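Local coordinates for protein proteasome accessory factor B/C (PafBC) (PDB 6SJ9) that is a transcriptional regulator of the bacterial DNA damage response, and probably binds DNA through its winged helix-turn-helix domains, at residues Ser478-Phe492 against Leu525-Glu537. Residues are numbered along the deposited sequence; the frame is centred on the assembly and turned at random.
Sequences SVSGQSVAPEQAQAF and LRLYSLDSTWYFE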
loop_
_atom_site.group_PDB
_atom_site.type_symbol
_atom_site.label_atom_id
_atom_site.label_comp_id
_atom_site.label_asym_id
_atom_site.label_seq_id
_atom_site.Cartn_x
_atom_site.Cartn_y
_atom_site.Cartn_z
ATOM N N SER A 478 3.477 -13.474 -12.299
ATOM C CA SER A 478 4.760 -14.151 -12.188
ATOM C C SER A 478 5.863 -13.187 -11.751
ATOM O O SER A 478 5.918 -12.036 -12.186
ATOM C CB SER A 478 5.126 -14.765 -13.552
ATOM O OG SER A 478 6.411 -15.341 -13.546
ATOM N N VAL A 479 6.804 -13.702 -10.975
ATOM C CA VAL A 479 8.015 -12.965 -10.628
ATOM C C VAL A 479 9.222 -13.525 -11.375
ATOM O O VAL A 479 10.362 -13.169 -11.068
ATOM C CB VAL A 479 8.253 -12.937 -9.105
ATOM C CG1 VAL A 479 7.084 -12.287 -8.406
ATOM C CG2 VAL A 479 8.409 -14.368 -8.622
ATOM N N SER A 480 8.990 -14.379 -12.374
ATOM C CA SER A 480 10.087 -14.993 -13.125
ATOM C C SER A 480 9.837 -15.185 -14.621
ATOM O O SER A 480 10.793 -15.423 -15.357
ATOM C CB SER A 480 10.430 -16.356 -12.528
ATOM O OG SER A 480 9.488 -17.270 -13.043
ATOM N N GLY A 481 8.625 -15.211 -15.111
ATOM C CA GLY A 481 8.516 -15.617 -16.517
ATOM C C GLY A 481 8.835 -14.568 -17.571
ATOM O O GLY A 481 9.027 -14.925 -18.734
ATOM N N GLN A 482 8.953 -13.303 -17.186
ATOM C CA GLN A 482 9.065 -12.223 -18.151
ATOM C C GLN A 482 10.202 -12.485 -19.136
ATOM O O GLN A 482 11.269 -12.986 -18.775
ATOM C CB GLN A 482 9.279 -10.913 -17.390
ATOM C CG GLN A 482 9.616 -9.690 -18.228
ATOM C CD GLN A 482 8.407 -9.150 -19.001
ATOM O OE1 GLN A 482 7.246 -9.327 -18.588
ATOM N NE2 GLN A 482 8.677 -8.471 -20.113
ATOM N N SER A 483 9.977 -12.146 -20.394
ATOM C CA SER A 483 11.076 -12.287 -21.308
ATOM C C SER A 483 12.120 -11.212 -21.017
ATOM O O SER A 483 11.903 -10.289 -20.226
ATOM C CB SER A 483 10.565 -12.218 -22.740
ATOM O OG SER A 483 9.813 -11.041 -22.914
ATOM N N VAL A 484 13.274 -11.354 -21.660
ATOM C CA VAL A 484 14.428 -10.508 -21.417
ATOM C C VAL A 484 14.777 -9.806 -22.722
ATOM O O VAL A 484 14.982 -10.470 -23.743
ATOM C CB VAL A 484 15.608 -11.368 -20.918
ATOM C CG1 VAL A 484 16.823 -10.523 -20.511
ATOM C CG2 VAL A 484 15.147 -12.237 -19.772
ATOM N N ALA A 485 14.857 -8.474 -22.689
ATOM C CA ALA A 485 15.296 -7.716 -23.858
ATOM C C ALA A 485 16.712 -8.131 -24.241
ATOM O O ALA A 485 17.489 -8.525 -23.388
ATOM C CB ALA A 485 15.273 -6.210 -23.605
ATOM N N PRO A 486 17.032 -8.119 -25.528
ATOM C CA PRO A 486 18.339 -8.603 -25.979
ATOM C C PRO A 486 19.526 -7.876 -25.387
ATOM O O PRO A 486 20.573 -8.496 -25.216
ATOM C CB PRO A 486 18.273 -8.362 -27.491
ATOM C CG PRO A 486 16.783 -8.561 -27.817
ATOM C CD PRO A 486 15.994 -8.234 -26.575
ATOM N N GLU A 487 19.410 -6.575 -25.121
ATOM C CA GLU A 487 20.503 -5.804 -24.554
ATOM C C GLU A 487 20.782 -6.212 -23.107
ATOM O O GLU A 487 21.867 -5.925 -22.582
ATOM C CB GLU A 487 20.180 -4.307 -24.624
ATOM C CG GLU A 487 19.787 -3.788 -25.990
ATOM C CD GLU A 487 18.374 -4.206 -26.422
ATOM O OE1 GLU A 487 17.505 -4.483 -25.551
ATOM O OE2 GLU A 487 18.144 -4.263 -27.655
ATOM N N GLN A 488 19.848 -6.903 -22.478
ATOM C CA GLN A 488 20.012 -7.317 -21.093
ATOM C C GLN A 488 20.393 -8.786 -20.958
ATOM O O GLN A 488 20.727 -9.221 -19.854
ATOM C CB GLN A 488 18.718 -7.026 -20.310
ATOM C CG GLN A 488 18.419 -5.554 -20.204
ATOM C CD GLN A 488 16.940 -5.282 -19.962
ATOM O OE1 GLN A 488 16.305 -5.926 -19.127
ATOM N NE2 GLN A 488 16.394 -4.312 -20.675
ATOM N N ALA A 489 20.363 -9.547 -22.060
ATOM C CA ALA A 489 20.510 -10.999 -21.981
ATOM C C ALA A 489 21.863 -11.403 -21.428
ATOM O O ALA A 489 21.983 -12.412 -20.716
ATOM C CB ALA A 489 20.313 -11.633 -23.364
ATOM N N GLN A 490 22.900 -10.667 -21.809
ATOM C CA GLN A 490 24.239 -10.972 -21.337
ATOM C C GLN A 490 24.333 -10.813 -19.825
ATOM O O GLN A 490 24.889 -11.665 -19.126
ATOM C CB GLN A 490 25.258 -10.044 -22.027
ATOM C CG GLN A 490 26.671 -10.175 -21.490
ATOM C CD GLN A 490 27.714 -9.454 -22.346
ATOM O OE1 GLN A 490 27.605 -9.396 -23.575
ATOM N NE2 GLN A 490 28.766 -8.957 -21.698
ATOM N N ALA A 491 23.803 -9.717 -19.301
ATOM C CA ALA A 491 23.829 -9.543 -17.850
ATOM C C ALA A 491 22.916 -10.566 -17.146
ATOM O O ALA A 491 23.254 -11.082 -16.062
ATOM C CB ALA A 491 23.442 -8.108 -17.521
ATOM N N PHE A 492 21.775 -10.894 -17.767
ATOM C CA PHE A 492 20.874 -11.903 -17.189
ATOM C C PHE A 492 21.585 -13.254 -17.051
ATOM O O PHE A 492 21.528 -13.885 -15.997
ATOM C CB PHE A 492 19.608 -12.020 -18.052
ATOM C CG PHE A 492 18.581 -12.964 -17.519
ATOM C CD1 PHE A 492 18.700 -14.338 -17.701
ATOM C CD2 PHE A 492 17.472 -12.475 -16.849
ATOM C CE1 PHE A 492 17.712 -15.227 -17.199
ATOM C CE2 PHE A 492 16.494 -13.336 -16.352
ATOM C CZ PHE A 492 16.604 -14.723 -16.532
ATOM N N LEU A 525 22.080 -12.631 -5.406
ATOM C CA LEU A 525 21.191 -13.502 -4.638
ATOM C C LEU A 525 19.993 -14.014 -5.426
ATOM O O LEU A 525 19.773 -15.229 -5.458
ATOM C CB LEU A 525 20.679 -12.732 -3.399
ATOM C CG LEU A 525 21.801 -12.258 -2.440
ATOM C CD1 LEU A 525 21.289 -11.463 -1.257
ATOM C CD2 LEU A 525 22.633 -13.456 -1.885
ATOM N N ARG A 526 19.206 -13.121 -6.035
ATOM C CA ARG A 526 17.970 -13.478 -6.728
ATOM C C ARG A 526 17.775 -12.581 -7.928
ATOM O O ARG A 526 17.984 -11.371 -7.849
ATOM C CB ARG A 526 16.739 -13.308 -5.821
ATOM C CG ARG A 526 16.593 -14.455 -4.854
ATOM C CD ARG A 526 15.276 -14.322 -4.090
ATOM N NE ARG A 526 15.388 -13.220 -3.117
ATOM C CZ ARG A 526 14.454 -12.972 -2.211
ATOM N NH1 ARG A 526 13.346 -13.749 -2.172
ATOM N NH2 ARG A 526 14.634 -11.994 -1.353
ATOM N N LEU A 527 17.313 -13.173 -8.995
ATOM C CA LEU A 527 16.898 -12.488 -10.201
ATOM C C LEU A 527 15.377 -12.635 -10.321
ATOM O O LEU A 527 14.863 -13.751 -10.233
ATOM C CB LEU A 527 17.634 -13.126 -11.363
ATOM C CG LEU A 527 17.758 -12.573 -12.750
ATOM C CD1 LEU A 527 18.227 -11.153 -12.722
ATOM C CD2 LEU A 527 18.758 -13.522 -13.445
ATOM N N TYR A 528 14.658 -11.524 -10.419
ATOM C CA TYR A 528 13.189 -11.554 -10.402
ATOM C C TYR A 528 12.677 -10.397 -11.245
ATOM O O TYR A 528 13.392 -9.405 -11.452
ATOM C CB TYR A 528 12.630 -11.488 -8.956
ATOM C CG TYR A 528 13.036 -10.212 -8.265
ATOM C CD1 TYR A 528 14.316 -10.075 -7.731
ATOM C CD2 TYR A 528 12.173 -9.133 -8.168
ATOM C CE1 TYR A 528 14.703 -8.870 -7.106
ATOM C CE2 TYR A 528 12.530 -7.971 -7.563
ATOM C CZ TYR A 528 13.811 -7.829 -7.021
ATOM O OH TYR A 528 14.157 -6.625 -6.410
ATOM N N SER A 529 11.456 -10.558 -11.790
ATOM C CA SER A 529 10.821 -9.506 -12.568
ATOM C C SER A 529 9.546 -9.012 -11.909
ATOM O O SER A 529 8.848 -9.765 -11.238
ATOM C CB SER A 529 10.520 -9.977 -13.990
ATOM O OG SER A 529 9.875 -11.220 -13.917
ATOM N N LEU A 530 9.221 -7.758 -12.187
ATOM C CA LEU A 530 8.014 -7.097 -11.708
ATOM C C LEU A 530 7.606 -6.058 -12.728
ATOM O O LEU A 530 8.452 -5.258 -13.138
ATOM C CB LEU A 530 8.223 -6.346 -10.390
ATOM C CG LEU A 530 8.476 -7.104 -9.132
ATOM C CD1 LEU A 530 8.688 -6.098 -8.040
ATOM C CD2 LEU A 530 7.263 -7.950 -8.909
ATOM N N ASP A 531 6.337 -6.057 -13.134
ATOM C CA ASP A 531 5.859 -5.027 -14.063
ATOM C C ASP A 531 6.736 -4.971 -15.310
ATOM O O ASP A 531 7.261 -3.918 -15.662
ATOM C CB ASP A 531 5.808 -3.647 -13.388
ATOM C CG ASP A 531 5.009 -2.620 -14.214
ATOM O OD1 ASP A 531 4.246 -3.054 -15.110
ATOM O OD2 ASP A 531 5.175 -1.395 -14.011
ATOM N N SER A 532 7.003 -6.140 -15.893
ATOM C CA SER A 532 7.823 -6.288 -17.097
ATOM C C SER A 532 9.281 -5.817 -16.922
ATOM O O SER A 532 9.980 -5.608 -17.917
ATOM C CB SER A 532 7.185 -5.545 -18.271
ATOM O OG SER A 532 5.886 -6.058 -18.501
ATOM N N THR A 533 9.782 -5.679 -15.680
ATOM C CA THR A 533 11.155 -5.249 -15.415
ATOM C C THR A 533 11.951 -6.291 -14.646
ATOM O O THR A 533 11.476 -6.825 -13.634
ATOM C CB THR A 533 11.157 -3.917 -14.665
ATOM O OG1 THR A 533 10.325 -3.002 -15.375
ATOM C CG2 THR A 533 12.555 -3.336 -14.552
ATOM N N TRP A 534 13.198 -6.526 -15.084
ATOM C CA TRP A 534 14.063 -7.454 -14.366
ATOM C C TRP A 534 14.874 -6.720 -13.306
ATOM O O TRP A 534 15.383 -5.623 -13.522
ATOM C CB TRP A 534 14.992 -8.232 -15.310
ATOM C CG TRP A 534 14.261 -9.350 -15.973
ATOM C CD1 TRP A 534 13.703 -9.344 -17.222
ATOM C CD2 TRP A 534 13.916 -10.601 -15.377
ATOM N NE1 TRP A 534 13.048 -10.532 -17.449
ATOM C CE2 TRP A 534 13.177 -11.331 -16.338
ATOM C CE3 TRP A 534 14.188 -11.191 -14.132
ATOM C CZ2 TRP A 534 12.694 -12.632 -16.100
ATOM C CZ3 TRP A 534 13.698 -12.486 -13.880
ATOM C CH2 TRP A 534 12.933 -13.187 -14.881
ATOM N N TYR A 535 15.006 -7.354 -12.163
ATOM C CA TYR A 535 15.800 -6.836 -11.068
ATOM C C TYR A 535 16.690 -7.945 -10.543
ATOM O O TYR A 535 16.399 -9.137 -10.718
ATOM C CB TYR A 535 14.935 -6.354 -9.889
ATOM C CG TYR A 535 13.933 -5.260 -10.191
ATOM C CD1 TYR A 535 12.690 -5.555 -10.785
ATOM C CD2 TYR A 535 14.198 -3.953 -9.828
ATOM C CE1 TYR A 535 11.768 -4.541 -11.030
ATOM C CE2 TYR A 535 13.313 -2.948 -10.064
ATOM C CZ TYR A 535 12.079 -3.258 -10.657
ATOM O OH TYR A 535 11.199 -2.245 -10.896
ATOM N N PHE A 536 17.793 -7.578 -9.895
ATOM C CA PHE A 536 18.475 -8.615 -9.128
ATOM C C PHE A 536 18.793 -8.077 -7.743
ATOM O O PHE A 536 19.279 -6.953 -7.587
ATOM C CB PHE A 536 19.728 -9.170 -9.796
ATOM C CG PHE A 536 20.809 -8.167 -10.049
ATOM C CD1 PHE A 536 20.701 -7.232 -11.072
ATOM C CD2 PHE A 536 21.985 -8.251 -9.354
ATOM C CE1 PHE A 536 21.711 -6.337 -11.324
ATOM C CE2 PHE A 536 23.009 -7.369 -9.611
ATOM C CZ PHE A 536 22.875 -6.420 -10.587
ATOM N N GLU A 537 18.484 -8.878 -6.760
ATOM C CA GLU A 537 18.847 -8.639 -5.379
ATOM C C GLU A 537 20.279 -9.136 -5.143
ATOM O O GLU A 537 20.668 -10.217 -5.619
ATOM C CB GLU A 537 17.889 -9.398 -4.463
ATOM C CG GLU A 537 18.170 -9.171 -3.026
ATOM C CD GLU A 537 17.451 -10.229 -2.149
ATOM O OE1 GLU A 537 16.742 -9.823 -1.204
ATOM O OE2 GLU A 537 17.569 -11.465 -2.423
HETATM O O HOH W 1 7.181 -11.280 -14.405
HETATM O O HOH W 2 14.189 -5.192 -17.581
#
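Trp534 packs its indole against the loop that leads into helix 489-501. Its NE1 donates to Ser483 O at 3.0 Å, with the acceptor in the ring plane. A second, weak bond runs from NE1 to Gln482 O, also at the ring edge. Ser480 O lies further along that edge, 3.1 Å from Trp534 CH2. Phe492 meets one indole face in a T-shaped stack, its CE2 edge pointing at that face and the planes at 82°. Ser529 CB sits over the centre of the opposite face. Leu527 CD2 makes a CH-pi contact over one face of Phe492, 3.8 Å from the ring centroid. Phe492 reaches both partners because its CG is anti to the backbone N (chi1 -177°). Replacing Trp534 with an alanine would probably leave Ser483 O without its donor and open a gap between Phe492 and Ser529.

Further back, Ser529 N donates to Val479 O at 2.9 Å and ties the loop to the strand. Ser478 OG accepts from Ser480 N, an ST turn, and from Gly481 N, giving an ST motif that closes the Ser478-Gly481 turn. One water joins Ser478 O to Ser529 OG; another links Gln488 OE1 to Trp534 N. The loop lies across the hairpin of strands 517-530 and 533-540 in a WYL domain. Leu527 also touches Ile495 of helix 489-501, while Val479 and Leu530 both reach Met439 of helix 427-441.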